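Local coordinates for protein Sqt1 (Chaetomium thermophilum, PDB 4ZOY) that probably acts as a dedicated chaperone that captures a nascent ribosomal protein during its translation, using a WD40 propeller, at residues 4-9 against 441-446; 13-18 against 35-40; 17-22 against 89-94; 254-259 against 334-339; 339-344 against 391-396. All coordinates share one frame; numbering follows the deposited sequence.

Interaction 1: 4-9 against 441-446; sequences ENDSIA and LVKEWK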
# COMPACT_ATOMS: atom_id res chain seq x y z
N GLU A 4 -6.41 16.42 20.64
CA GLU A 4 -5.02 16.85 20.57
C GLU A 4 -4.08 15.67 20.37
O GLU A 4 -3.38 15.60 19.37
CB GLU A 4 -4.64 17.63 21.84
CG GLU A 4 -3.36 18.43 21.71
CD GLU A 4 -3.57 19.76 21.00
OE1 GLU A 4 -4.41 20.57 21.46
OE2 GLU A 4 -2.89 20.01 19.98
N ASN A 5 -4.07 14.74 21.32
CA ASN A 5 -3.25 13.53 21.19
C ASN A 5 -4.03 12.30 21.65
O ASN A 5 -4.20 12.05 22.84
CB ASN A 5 -1.95 13.67 21.98
CG ASN A 5 -1.03 12.47 21.81
OD1 ASN A 5 -1.30 11.57 21.01
ND2 ASN A 5 0.07 12.45 22.56
N ASP A 6 -4.50 11.54 20.67
CA ASP A 6 -5.30 10.35 20.93
C ASP A 6 -4.45 9.09 21.02
O ASP A 6 -4.99 8.01 21.23
CB ASP A 6 -6.36 10.18 19.84
CG ASP A 6 -7.30 11.35 19.77
OD1 ASP A 6 -7.89 11.68 20.82
OD2 ASP A 6 -7.44 11.97 18.70
N SER A 7 -3.14 9.21 20.86
CA SER A 7 -2.31 8.02 20.85
C SER A 7 -2.23 7.35 22.22
O SER A 7 -2.32 8.01 23.25
CB SER A 7 -0.90 8.34 20.35
OG SER A 7 -0.21 9.17 21.26
N ILE A 8 -2.06 6.03 22.21
CA ILE A 8 -1.90 5.25 23.43
C ILE A 8 -0.46 4.79 23.60
O ILE A 8 -0.08 4.26 24.65
CB ILE A 8 -2.85 4.01 23.47
CG1 ILE A 8 -2.52 3.03 22.33
CG2 ILE A 8 -4.31 4.42 23.44
CD1 ILE A 8 -3.30 1.73 22.38
N ALA A 9 0.34 4.98 22.56
CA ALA A 9 1.77 4.68 22.59
C ALA A 9 2.44 5.37 21.43
O ALA A 9 1.78 5.81 20.48
CB ALA A 9 2.03 3.17 22.52
N LEU A 441 -18.30 10.30 8.89
CA LEU A 441 -17.12 10.20 9.74
C LEU A 441 -17.43 9.43 11.03
O LEU A 441 -18.33 9.81 11.79
CB LEU A 441 -16.58 11.59 10.07
CG LEU A 441 -15.32 11.63 10.95
CD1 LEU A 441 -14.14 10.93 10.27
CD2 LEU A 441 -14.97 13.07 11.27
N VAL A 442 -16.67 8.37 11.29
CA VAL A 442 -16.88 7.51 12.45
C VAL A 442 -15.93 7.86 13.58
O VAL A 442 -16.33 7.94 14.74
CB VAL A 442 -16.67 6.01 12.09
CG1 VAL A 442 -16.68 5.15 13.35
CG2 VAL A 442 -17.72 5.54 11.10
N LYS A 443 -14.66 8.07 13.23
CA LYS A 443 -13.66 8.39 14.24
C LYS A 443 -12.50 9.18 13.63
O LYS A 443 -12.21 9.06 12.44
CB LYS A 443 -13.16 7.10 14.89
CG LYS A 443 -12.09 7.27 15.96
CD LYS A 443 -12.65 7.64 17.32
CE LYS A 443 -11.56 7.56 18.39
NZ LYS A 443 -10.70 8.78 18.45
N GLU A 444 -11.88 10.02 14.45
CA GLU A 444 -10.69 10.79 14.09
C GLU A 444 -9.62 10.53 15.12
O GLU A 444 -9.92 10.51 16.32
CB GLU A 444 -10.95 12.30 14.08
CG GLU A 444 -11.93 12.84 13.11
CD GLU A 444 -11.98 14.35 13.19
OE1 GLU A 444 -12.15 14.88 14.32
OE2 GLU A 444 -11.81 15.00 12.16
N TRP A 445 -8.37 10.37 14.68
CA TRP A 445 -7.26 10.19 15.59
C TRP A 445 -6.21 11.25 15.32
O TRP A 445 -5.64 11.30 14.22
CB TRP A 445 -6.63 8.81 15.44
CG TRP A 445 -7.52 7.67 15.84
CD1 TRP A 445 -7.67 7.15 17.09
CD2 TRP A 445 -8.31 6.85 14.96
NE1 TRP A 445 -8.53 6.08 17.06
CE2 TRP A 445 -8.94 5.87 15.77
CE3 TRP A 445 -8.57 6.86 13.59
CZ2 TRP A 445 -9.80 4.91 15.24
CZ3 TRP A 445 -9.44 5.89 13.06
CH2 TRP A 445 -10.03 4.94 13.89
N LYS A 446 -5.93 12.05 16.34
CA LYS A 446 -4.98 13.16 16.21
C LYS A 446 -3.73 12.88 17.03
O LYS A 446 -3.75 12.05 17.93
CB LYS A 446 -5.65 14.46 16.66
CG LYS A 446 -6.88 14.82 15.85
CD LYS A 446 -7.52 16.12 16.35
CE LYS A 446 -8.71 16.51 15.48
NZ LYS A 446 -9.37 17.74 15.98
O HOH W 1 -9.71 13.12 17.81
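Asp6 and Lys446 clasp each other through two hydrogen bonds: Asp6 N donates to Lys446 O at 2.9 Å, and Lys446 N donates to Asp6 OD2 at 2.8 Å, nearly straight at 166°. They tie together two neighbouring blades of a WD40 beta propeller. Strand 441-445 is the outermost strand of one blade, while 4-9 leads into strand 9-11, which the N-terminus lends to the blade made from strands 457-461, 468-473 and 478-482, the velcro closure of such propellers. Lys446 N uses the OD2 lone pair that faces away from OD1; chi1 of -60° sets Asp6 CG beside its own backbone N, so that the carboxylate and that N-H both face Lys446. A water donates to the same OD2 at 2.7 Å and also to Glu444 O, so two donors grip one carboxylate oxygen. Lys443 NZ donates to Glu444 O as well; it stays 4.6 Å from Asp6 OD2, beyond a salt bridge, yet its charge would probably favour the ionised carboxylate. Asp6 CB sits at the edge of the Trp445 ring, 4.3 Å from CD1. Lys443 CG lies over one indole face, and Trp445 NE1 is bonded to Glu482 O of the closing blade. Asn5, turned away from the strand, shapes the loop around Asp6 by an Asx turn: its OD1 accepts from Ser7 N at 3.0 Å and from Ser7 OG at 2.6 Å.

Interaction 2: 13-18 against 35-40; sequences GHKDSV and GSEGDA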
# COMPACT_ATOMS: atom_id res chain seq x y z
N GLY A 13 12.10 7.00 17.91
CA GLY A 13 13.48 6.67 17.57
C GLY A 13 13.99 7.14 16.22
O GLY A 13 15.17 7.45 16.07
N HIS A 14 13.13 7.17 15.21
CA HIS A 14 13.56 7.67 13.90
C HIS A 14 14.00 9.12 14.00
O HIS A 14 13.37 9.92 14.68
CB HIS A 14 12.42 7.54 12.87
CG HIS A 14 12.06 6.13 12.54
ND1 HIS A 14 12.71 5.41 11.56
CD2 HIS A 14 11.11 5.31 13.04
CE1 HIS A 14 12.17 4.20 11.47
NE2 HIS A 14 11.19 4.12 12.36
N LYS A 15 15.08 9.48 13.31
CA LYS A 15 15.57 10.85 13.39
C LYS A 15 14.87 11.77 12.41
O LYS A 15 14.86 12.99 12.59
CB LYS A 15 17.08 10.90 13.16
CG LYS A 15 17.88 10.12 14.19
CD LYS A 15 19.37 10.23 13.93
CE LYS A 15 20.16 9.50 15.00
NZ LYS A 15 21.62 9.58 14.73
N ASP A 16 14.28 11.20 11.37
CA ASP A 16 13.56 12.01 10.41
C ASP A 16 12.42 11.17 9.82
O ASP A 16 12.05 10.15 10.39
CB ASP A 16 14.50 12.54 9.32
CG ASP A 16 14.07 13.89 8.79
OD1 ASP A 16 12.90 14.30 8.94
OD2 ASP A 16 14.92 14.59 8.20
N SER A 17 11.88 11.64 8.70
CA SER A 17 10.69 11.06 8.06
C SER A 17 10.61 9.55 8.12
O SER A 17 11.54 8.85 7.74
CB SER A 17 10.64 11.48 6.59
OG SER A 17 10.76 12.88 6.44
N VAL A 18 9.47 9.06 8.60
CA VAL A 18 9.20 7.63 8.60
C VAL A 18 8.30 7.33 7.40
O VAL A 18 7.11 7.63 7.41
CB VAL A 18 8.54 7.16 9.92
CG1 VAL A 18 8.73 5.67 10.08
CG2 VAL A 18 9.16 7.89 11.13
N GLY A 35 12.61 4.67 7.57
CA GLY A 35 12.66 5.97 6.93
C GLY A 35 14.03 6.57 6.81
O GLY A 35 15.04 5.87 6.62
N SER A 36 14.04 7.90 6.92
CA SER A 36 15.23 8.72 6.71
C SER A 36 15.79 9.18 8.04
O SER A 36 15.04 9.49 8.96
CB SER A 36 14.87 9.91 5.83
OG SER A 36 15.92 10.88 5.84
N GLU A 37 17.12 9.25 8.14
CA GLU A 37 17.73 9.73 9.38
C GLU A 37 18.14 11.19 9.30
O GLU A 37 18.73 11.71 10.25
CB GLU A 37 18.94 8.87 9.73
CG GLU A 37 18.57 7.47 10.19
CD GLU A 37 17.89 7.45 11.55
OE1 GLU A 37 16.67 7.73 11.63
OE2 GLU A 37 18.57 7.14 12.55
N GLY A 38 17.79 11.85 8.21
CA GLY A 38 18.09 13.26 8.06
C GLY A 38 18.06 13.74 6.63
O GLY A 38 17.83 12.95 5.71
N ASP A 39 18.31 15.03 6.44
CA ASP A 39 18.18 15.62 5.11
C ASP A 39 19.51 15.89 4.42
O ASP A 39 19.52 16.34 3.28
CB ASP A 39 17.38 16.91 5.20
CG ASP A 39 15.97 16.66 5.69
OD1 ASP A 39 15.26 15.83 5.08
OD2 ASP A 39 15.58 17.28 6.70
N ALA A 40 20.60 15.61 5.12
CA ALA A 40 21.92 15.69 4.49
C ALA A 40 21.97 14.75 3.30
O ALA A 40 21.30 13.71 3.30
CB ALA A 40 23.01 15.36 5.50
O HOH W 2 17.31 6.34 14.64
O HOH W 3 14.59 7.02 10.05
O HOH W 4 12.81 13.53 4.62
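Glu37 OE1 is gripped by two donors: Lys15 N, 2.9 Å away on an almost straight bond (171°), and a water that also reaches His14 ND1. Lys15 N meets OE1 on the syn side, 32° out of the carboxylate plane. Glu37 starts away from the 13-18 loop and is bent back at its second torsion (chi2 -70°, placing CD), so the carboxylate returns to the loop. Its OE2 takes a second water at 2.6 Å, which also donates to Gly13 O, and OE2 lies 3.5 Å from Lys15 CG. The extended lysine runs on past it, leaving NZ beyond salt-bridge range. An alanine in place of Glu37 would probably leave Lys15 N without its acceptor and let the loop shift. Nearer the strands, Ser36 N donates to Ser17 O at 2.8 Å, and Gly35 CA adds a C-H contact to the same oxygen at 3.2 Å; a side chain on Gly35 would collide with Ser17 O. Asp16 OD2 and Asp39 OD2 stand 3.1 Å apart with their carboxylates strongly turned against each other, a repulsive pair if both are ionised. His14, of the Gly-His pair familiar in WD40 repeats, bonds through NE2 to Thr33. Val18 and Gly35 form an antiparallel, non-hydrogen-bonded pair where strands 18-23 and 30-36, the first two of one blade, meet; Val18 is backbone-bonded to Gly473 of the blade before, and Gly35 to Ile92 of the blade after.

Interaction 3: 17-22 against 89-94; sequences SVFAIA and TDSINA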
# COMPACT_ATOMS: atom_id res chain seq x y z
N SER A 17 11.88 11.64 8.70
CA SER A 17 10.69 11.06 8.06
C SER A 17 10.61 9.55 8.12
O SER A 17 11.54 8.85 7.74
CB SER A 17 10.64 11.48 6.59
OG SER A 17 10.76 12.88 6.44
N VAL A 18 9.47 9.06 8.60
CA VAL A 18 9.20 7.63 8.60
C VAL A 18 8.30 7.33 7.40
O VAL A 18 7.11 7.63 7.41
CB VAL A 18 8.54 7.16 9.92
CG1 VAL A 18 8.73 5.67 10.08
CG2 VAL A 18 9.16 7.89 11.13
N PHE A 19 8.91 6.76 6.35
CA PHE A 19 8.24 6.60 5.06
C PHE A 19 7.46 5.31 4.92
O PHE A 19 6.53 5.25 4.11
CB PHE A 19 9.27 6.63 3.92
CG PHE A 19 9.91 7.97 3.70
CD1 PHE A 19 9.15 9.08 3.40
CD2 PHE A 19 11.29 8.10 3.75
CE1 PHE A 19 9.76 10.32 3.18
CE2 PHE A 19 11.90 9.32 3.53
CZ PHE A 19 11.13 10.43 3.24
N ALA A 20 7.85 4.29 5.67
CA ALA A 20 7.36 2.94 5.41
C ALA A 20 6.97 2.20 6.67
O ALA A 20 7.55 2.43 7.75
CB ALA A 20 8.41 2.14 4.65
N ILE A 21 5.99 1.31 6.53
CA ILE A 21 5.56 0.49 7.65
C ILE A 21 5.02 -0.84 7.13
O ILE A 21 4.38 -0.89 6.07
CB ILE A 21 4.50 1.22 8.51
CG1 ILE A 21 4.03 0.36 9.68
CG2 ILE A 21 3.32 1.70 7.65
CD1 ILE A 21 3.24 1.15 10.75
N ALA A 22 5.33 -1.91 7.85
CA ALA A 22 4.81 -3.23 7.52
C ALA A 22 4.37 -3.93 8.79
O ALA A 22 4.89 -3.66 9.88
CB ALA A 22 5.85 -4.04 6.79
N THR A 89 22.00 3.01 3.04
CA THR A 89 22.81 4.21 2.96
C THR A 89 21.98 5.40 2.49
O THR A 89 22.49 6.51 2.32
CB THR A 89 24.01 4.00 2.02
OG1 THR A 89 23.55 3.53 0.75
CG2 THR A 89 24.96 2.96 2.61
N ASP A 90 20.69 5.15 2.29
CA ASP A 90 19.74 6.20 1.96
C ASP A 90 18.43 5.74 2.58
O ASP A 90 18.36 4.63 3.09
CB ASP A 90 19.63 6.41 0.45
CG ASP A 90 19.10 7.79 0.08
OD1 ASP A 90 18.53 8.49 0.94
OD2 ASP A 90 19.25 8.17 -1.11
N SER A 91 17.41 6.59 2.53
CA SER A 91 16.14 6.33 3.23
C SER A 91 15.52 4.98 2.96
O SER A 91 15.50 4.53 1.82
CB SER A 91 15.12 7.40 2.87
OG SER A 91 15.66 8.70 3.08
N ILE A 92 15.01 4.33 3.99
CA ILE A 92 14.14 3.17 3.76
C ILE A 92 12.80 3.67 3.26
O ILE A 92 12.18 4.52 3.90
CB ILE A 92 13.95 2.31 5.01
CG1 ILE A 92 15.30 1.71 5.46
CG2 ILE A 92 12.93 1.20 4.73
CD1 ILE A 92 15.22 0.80 6.68
N ASN A 93 12.36 3.14 2.12
CA ASN A 93 11.17 3.64 1.44
C ASN A 93 10.06 2.60 1.36
O ASN A 93 8.90 2.93 1.05
CB ASN A 93 11.56 4.09 0.03
CG ASN A 93 10.53 5.00 -0.59
OD1 ASN A 93 10.01 5.91 0.06
ND2 ASN A 93 10.23 4.77 -1.86
N ALA A 94 10.41 1.35 1.63
CA ALA A 94 9.49 0.23 1.52
C ALA A 94 9.84 -0.84 2.53
O ALA A 94 11.02 -1.09 2.79
CB ALA A 94 9.52 -0.33 0.10
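Phe19 turns the edge of its ring toward Ile92 O and Ser91, with CD2 3.7 Å from Ile92 O and CE2 3.8 Å from Ser91 CB. Chi1 of -69° sets CG beside the Phe19 backbone N and anti to its carbonyl carbon, on the side of strand 92-94. Ile92 O lies in the ring plane, and Phe19 CB is also close to it, at 3.6 Å. This carbonyl oxygen is buried with no hydrogen-bond partner in the model, so the slightly positive C-H groups of the ring edge are probably its main electrostatic company. Ser17 CB lies over one face of the ring, offset toward the rim. Strands 18-22 and 92-94 are first strands of two consecutive WD40 propeller blades, their axes 5.3 Å apart at closest and 46° apart in direction. Each carries a classic bulge: Phe19 and Ala20 both face Gly34, while Asn93 and Ala94 both face Gly108. Asn93 begins pointing away from strand 18-22, with CG anti to its backbone N (chi1 -162°), yet OD1 comes within 4.0 Å of Phe19 CB. The amide stands steeply to the ring, and its other end is fixed by the bond from Asn93 ND2 to Ile142 O. Ala20 points at the opposing backbone, its CB 3.7 Å from Ala94 N, against the peptide joining Asn93 to Ala94.

Interaction 4: 254-259 against 334-339; sequences SVAVSP and LAFSPS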
# COMPACT_ATOMS: atom_id res chain seq x y z
N SER A 254 -1.28 5.47 -8.71
CA SER A 254 -1.91 4.47 -7.85
C SER A 254 -2.59 3.39 -8.69
O SER A 254 -2.93 3.60 -9.86
CB SER A 254 -2.92 5.13 -6.90
OG SER A 254 -3.90 5.86 -7.63
N VAL A 255 -2.78 2.22 -8.07
CA VAL A 255 -3.33 1.07 -8.76
C VAL A 255 -3.94 0.12 -7.73
O VAL A 255 -3.44 -0.00 -6.62
CB VAL A 255 -2.25 0.36 -9.63
CG1 VAL A 255 -1.13 -0.20 -8.77
CG2 VAL A 255 -2.87 -0.76 -10.49
N ALA A 256 -5.05 -0.51 -8.11
CA ALA A 256 -5.74 -1.47 -7.26
C ALA A 256 -6.47 -2.47 -8.15
O ALA A 256 -6.93 -2.13 -9.25
CB ALA A 256 -6.71 -0.77 -6.31
N VAL A 257 -6.55 -3.71 -7.68
CA VAL A 257 -7.26 -4.76 -8.41
C VAL A 257 -8.50 -5.18 -7.61
O VAL A 257 -8.46 -5.26 -6.39
CB VAL A 257 -6.34 -5.96 -8.68
CG1 VAL A 257 -7.10 -7.06 -9.41
CG2 VAL A 257 -5.13 -5.53 -9.51
N SER A 258 -9.62 -5.43 -8.30
CA SER A 258 -10.88 -5.75 -7.63
C SER A 258 -10.84 -7.14 -6.99
O SER A 258 -10.01 -7.97 -7.37
CB SER A 258 -12.04 -5.65 -8.62
OG SER A 258 -11.97 -6.70 -9.58
N PRO A 259 -11.73 -7.40 -6.02
CA PRO A 259 -11.66 -8.67 -5.27
C PRO A 259 -11.86 -9.92 -6.12
O PRO A 259 -11.40 -10.98 -5.71
CB PRO A 259 -12.80 -8.54 -4.25
CG PRO A 259 -13.06 -7.11 -4.13
CD PRO A 259 -12.66 -6.44 -5.40
N LEU A 334 -5.92 4.17 -4.07
CA LEU A 334 -7.11 3.51 -4.59
C LEU A 334 -7.33 2.23 -3.81
O LEU A 334 -6.37 1.49 -3.57
CB LEU A 334 -6.96 3.15 -6.07
CG LEU A 334 -7.11 4.24 -7.12
CD1 LEU A 334 -6.57 3.75 -8.47
CD2 LEU A 334 -8.57 4.60 -7.21
N ALA A 335 -8.58 1.94 -3.45
CA ALA A 335 -8.89 0.67 -2.82
C ALA A 335 -10.28 0.19 -3.17
O ALA A 335 -11.26 0.93 -3.07
CB ALA A 335 -8.75 0.78 -1.31
N PHE A 336 -10.36 -1.06 -3.62
CA PHE A 336 -11.64 -1.74 -3.73
C PHE A 336 -12.04 -2.32 -2.37
O PHE A 336 -11.20 -2.89 -1.66
CB PHE A 336 -11.57 -2.89 -4.75
CG PHE A 336 -11.54 -2.44 -6.18
CD1 PHE A 336 -12.72 -2.25 -6.89
CD2 PHE A 336 -10.33 -2.23 -6.82
CE1 PHE A 336 -12.69 -1.86 -8.23
CE2 PHE A 336 -10.29 -1.83 -8.16
CZ PHE A 336 -11.48 -1.65 -8.86
N SER A 337 -13.30 -2.18 -2.02
CA SER A 337 -13.80 -2.86 -0.84
C SER A 337 -13.71 -4.36 -1.04
O SER A 337 -14.03 -4.86 -2.12
CB SER A 337 -15.24 -2.46 -0.55
OG SER A 337 -15.80 -3.27 0.47
N PRO A 338 -13.30 -5.09 -0.00
CA PRO A 338 -13.20 -6.55 -0.13
C PRO A 338 -14.57 -7.22 -0.27
O PRO A 338 -14.60 -8.34 -0.77
CB PRO A 338 -12.52 -6.97 1.18
CG PRO A 338 -12.86 -5.89 2.15
CD PRO A 338 -12.89 -4.62 1.33
N SER A 339 -15.65 -6.58 0.16
CA SER A 339 -16.96 -7.25 0.09
C SER A 339 -18.16 -6.36 -0.22
O SER A 339 -19.28 -6.87 -0.32
CB SER A 339 -17.21 -7.98 1.41
OG SER A 339 -17.24 -7.07 2.48
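Phe336 lays its ring against Ser258, whose CB stands 3.8 Å from the ring centroid and only 9° off the normal, a CH-pi contact over the face. The two residues belong to adjoining blades of the WD40 propeller: strands 254-257 and 334-336, the first strand of each blade, run almost parallel, 8° apart, with their axes 6.0 Å from each other. That gap is bridged by side-chain packing and not by backbone pairing. Phe336 CG lies beside its backbone N (chi1 -74°), and the ring reaches across to the other blade, where it also touches Val263 and Ala265 of the next strand. Ser258 CA sits over the ring too, offset toward the rim, while at the edge CE2 of Phe336 comes 3.5 Å from Ala256 O. The serine OG is engaged elsewhere, with Val263 N; CB, CA and the backbone N are what Ser258 brings to the ring. Ala256 CB fits between two neighbours of the opposing strand, 3.9 Å from Leu334 CB and equally far from Phe336 CD2. One step further back, Leu334 CD1 packs 3.5 Å from Ser254 OG; that hydroxyl has its polar partner in Ile331 O, so a buried polar atom beside a leucine methyl is still satisfied. Beyond the strand ends Pro259 crosses Phe336 at about a right angle, its CD 3.8 Å from Phe336 CB, and its ring carbon CG presses up to Ser337 O at 3.2 Å.

Interaction 5: 339-344 against 391-396; sequences SAPILA and AGWLLT
Ala340 pushes its CB onto the indole of Trp393, 3.6 Å from the centroid of the six-membered ring and 16° off its normal, a CH-pi contact over the face. Beside this bump Ile342 brings two branches to the benzo part of the indole: CD1 lies 3.9 Å from Trp393 CE3, and CG2 is 4.0 Å from CZ3. The tight link before strand 342-344 helps form this surface, for Pro341 is the centre of an inverse gamma turn, and Ala340 and Ile342 on its two flanks both point at the tryptophan's segment. Gly392 provides the hollow next to it. Ser339 OG settles 3.4 Å from Gly392 CA, where any side chain would strike both OG and Ala340 N, and the backbone angles of Gly392 themselves call for glycine. Deeper in, Ala344 CB plugs against the forked end of Leu395, 3.9 Å from CD2 and only slightly farther from CD1; Phe381 packs on both residues. The contact thus joins the second strands of two neighbouring WD40 propeller blades, 342-347 and 394-399. An alanine in place of Trp393 would probably open a gap over Ala340 CB and take the indole from beside Ile342 CD1 and CG2. Polar groups gather at the loop end: a water lies 2.8 Å from Ser339 OG and 2.6 Å from Ala391 O, while Gly392 O accepts from Ser337 OG. Cohesion between the segments therefore rests largely on apolar fit, with water joining them at the exposed serine.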
# COMPACT_ATOMS: atom_id res chain seq x y z
N SER A 339 -15.65 -6.58 0.16
CA SER A 339 -16.96 -7.25 0.09
C SER A 339 -18.16 -6.36 -0.22
O SER A 339 -19.28 -6.87 -0.32
CB SER A 339 -17.21 -7.98 1.41
OG SER A 339 -17.24 -7.07 2.48
N ALA A 340 -17.97 -5.06 -0.36
CA ALA A 340 -19.04 -4.19 -0.82
C ALA A 340 -18.68 -3.73 -2.23
O ALA A 340 -17.50 -3.68 -2.57
CB ALA A 340 -19.22 -3.00 0.11
N PRO A 341 -19.68 -3.41 -3.06
CA PRO A 341 -19.40 -3.09 -4.45
C PRO A 341 -19.00 -1.63 -4.62
O PRO A 341 -19.70 -0.84 -5.27
CB PRO A 341 -20.71 -3.40 -5.16
CG PRO A 341 -21.75 -3.12 -4.12
CD PRO A 341 -21.13 -3.55 -2.81
N ILE A 342 -17.89 -1.26 -3.99
CA ILE A 342 -17.44 0.13 -4.05
C ILE A 342 -15.93 0.23 -4.22
O ILE A 342 -15.17 -0.68 -3.85
CB ILE A 342 -17.85 0.94 -2.79
CG1 ILE A 342 -17.28 0.31 -1.52
CG2 ILE A 342 -19.38 1.09 -2.69
CD1 ILE A 342 -17.60 1.10 -0.25
N LEU A 343 -15.52 1.35 -4.80
CA LEU A 343 -14.12 1.72 -4.98
C LEU A 343 -13.92 3.08 -4.34
O LEU A 343 -14.70 4.00 -4.61
CB LEU A 343 -13.77 1.78 -6.47
CG LEU A 343 -12.42 2.40 -6.85
CD1 LEU A 343 -11.25 1.49 -6.45
CD2 LEU A 343 -12.38 2.74 -8.35
N ALA A 344 -12.89 3.21 -3.50
CA ALA A 344 -12.53 4.49 -2.87
C ALA A 344 -11.24 5.05 -3.45
O ALA A 344 -10.29 4.31 -3.69
CB ALA A 344 -12.40 4.31 -1.36
N ALA A 391 -18.93 -5.09 7.43
CA ALA A 391 -17.93 -5.63 6.53
C ALA A 391 -17.99 -4.97 5.16
O ALA A 391 -19.05 -4.91 4.53
CB ALA A 391 -18.11 -7.14 6.40
N GLY A 392 -16.85 -4.48 4.72
CA GLY A 392 -16.72 -3.85 3.41
C GLY A 392 -17.07 -2.37 3.36
O GLY A 392 -16.83 -1.73 2.34
N TRP A 393 -17.59 -1.82 4.44
CA TRP A 393 -18.11 -0.44 4.40
C TRP A 393 -17.29 0.56 5.20
O TRP A 393 -17.58 1.75 5.16
CB TRP A 393 -19.57 -0.41 4.91
CG TRP A 393 -20.47 -1.15 4.01
CD1 TRP A 393 -21.01 -2.39 4.23
CD2 TRP A 393 -20.95 -0.73 2.73
NE1 TRP A 393 -21.80 -2.75 3.16
CE2 TRP A 393 -21.78 -1.75 2.23
CE3 TRP A 393 -20.76 0.42 1.95
CZ2 TRP A 393 -22.42 -1.67 0.99
CZ3 TRP A 393 -21.40 0.51 0.73
CH2 TRP A 393 -22.21 -0.53 0.26
N LEU A 394 -16.28 0.08 5.90
CA LEU A 394 -15.47 0.93 6.77
C LEU A 394 -14.09 1.18 6.15
O LEU A 394 -13.34 0.25 5.85
CB LEU A 394 -15.33 0.28 8.15
CG LEU A 394 -16.58 0.38 9.03
CD1 LEU A 394 -16.44 -0.50 10.25
CD2 LEU A 394 -16.85 1.83 9.43
N LEU A 395 -13.79 2.46 5.97
CA LEU A 395 -12.57 2.90 5.30
C LEU A 395 -11.73 3.74 6.24
O LEU A 395 -12.23 4.70 6.84
CB LEU A 395 -12.92 3.71 4.05
CG LEU A 395 -11.72 4.13 3.19
CD1 LEU A 395 -11.34 3.00 2.26
CD2 LEU A 395 -12.04 5.40 2.40
N THR A 396 -10.46 3.39 6.35
CA THR A 396 -9.51 4.21 7.11
C THR A 396 -8.66 5.03 6.16
O THR A 396 -8.22 4.53 5.13
CB THR A 396 -8.61 3.33 7.97
OG1 THR A 396 -9.43 2.48 8.77
CG2 THR A 396 -7.73 4.18 8.92
O HOH W 5 -19.88 -6.24 2.49

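All five contacts lie in one eight-bladed WD40 propeller of four-stranded antiparallel sheets. Interactions 2 and 3 share Ser17 and Val18 and lie 9 Å apart between centres, the first within a blade, the second between it and the next. Interactions 4 and 5, also 9 Å apart, follow later, share Ser339 and use adjacent strands of one blade, 331-336 and 342-347, to join it to the blades before and after. The two pairs lie across the chain's centre from each other. Interaction 1 spans them all in sequence, bringing the N-terminus to strand 441-445, and touches interaction 5 through Val442 and Leu394. Four contacts join one blade to the next, interaction 1 beside the ring's closure.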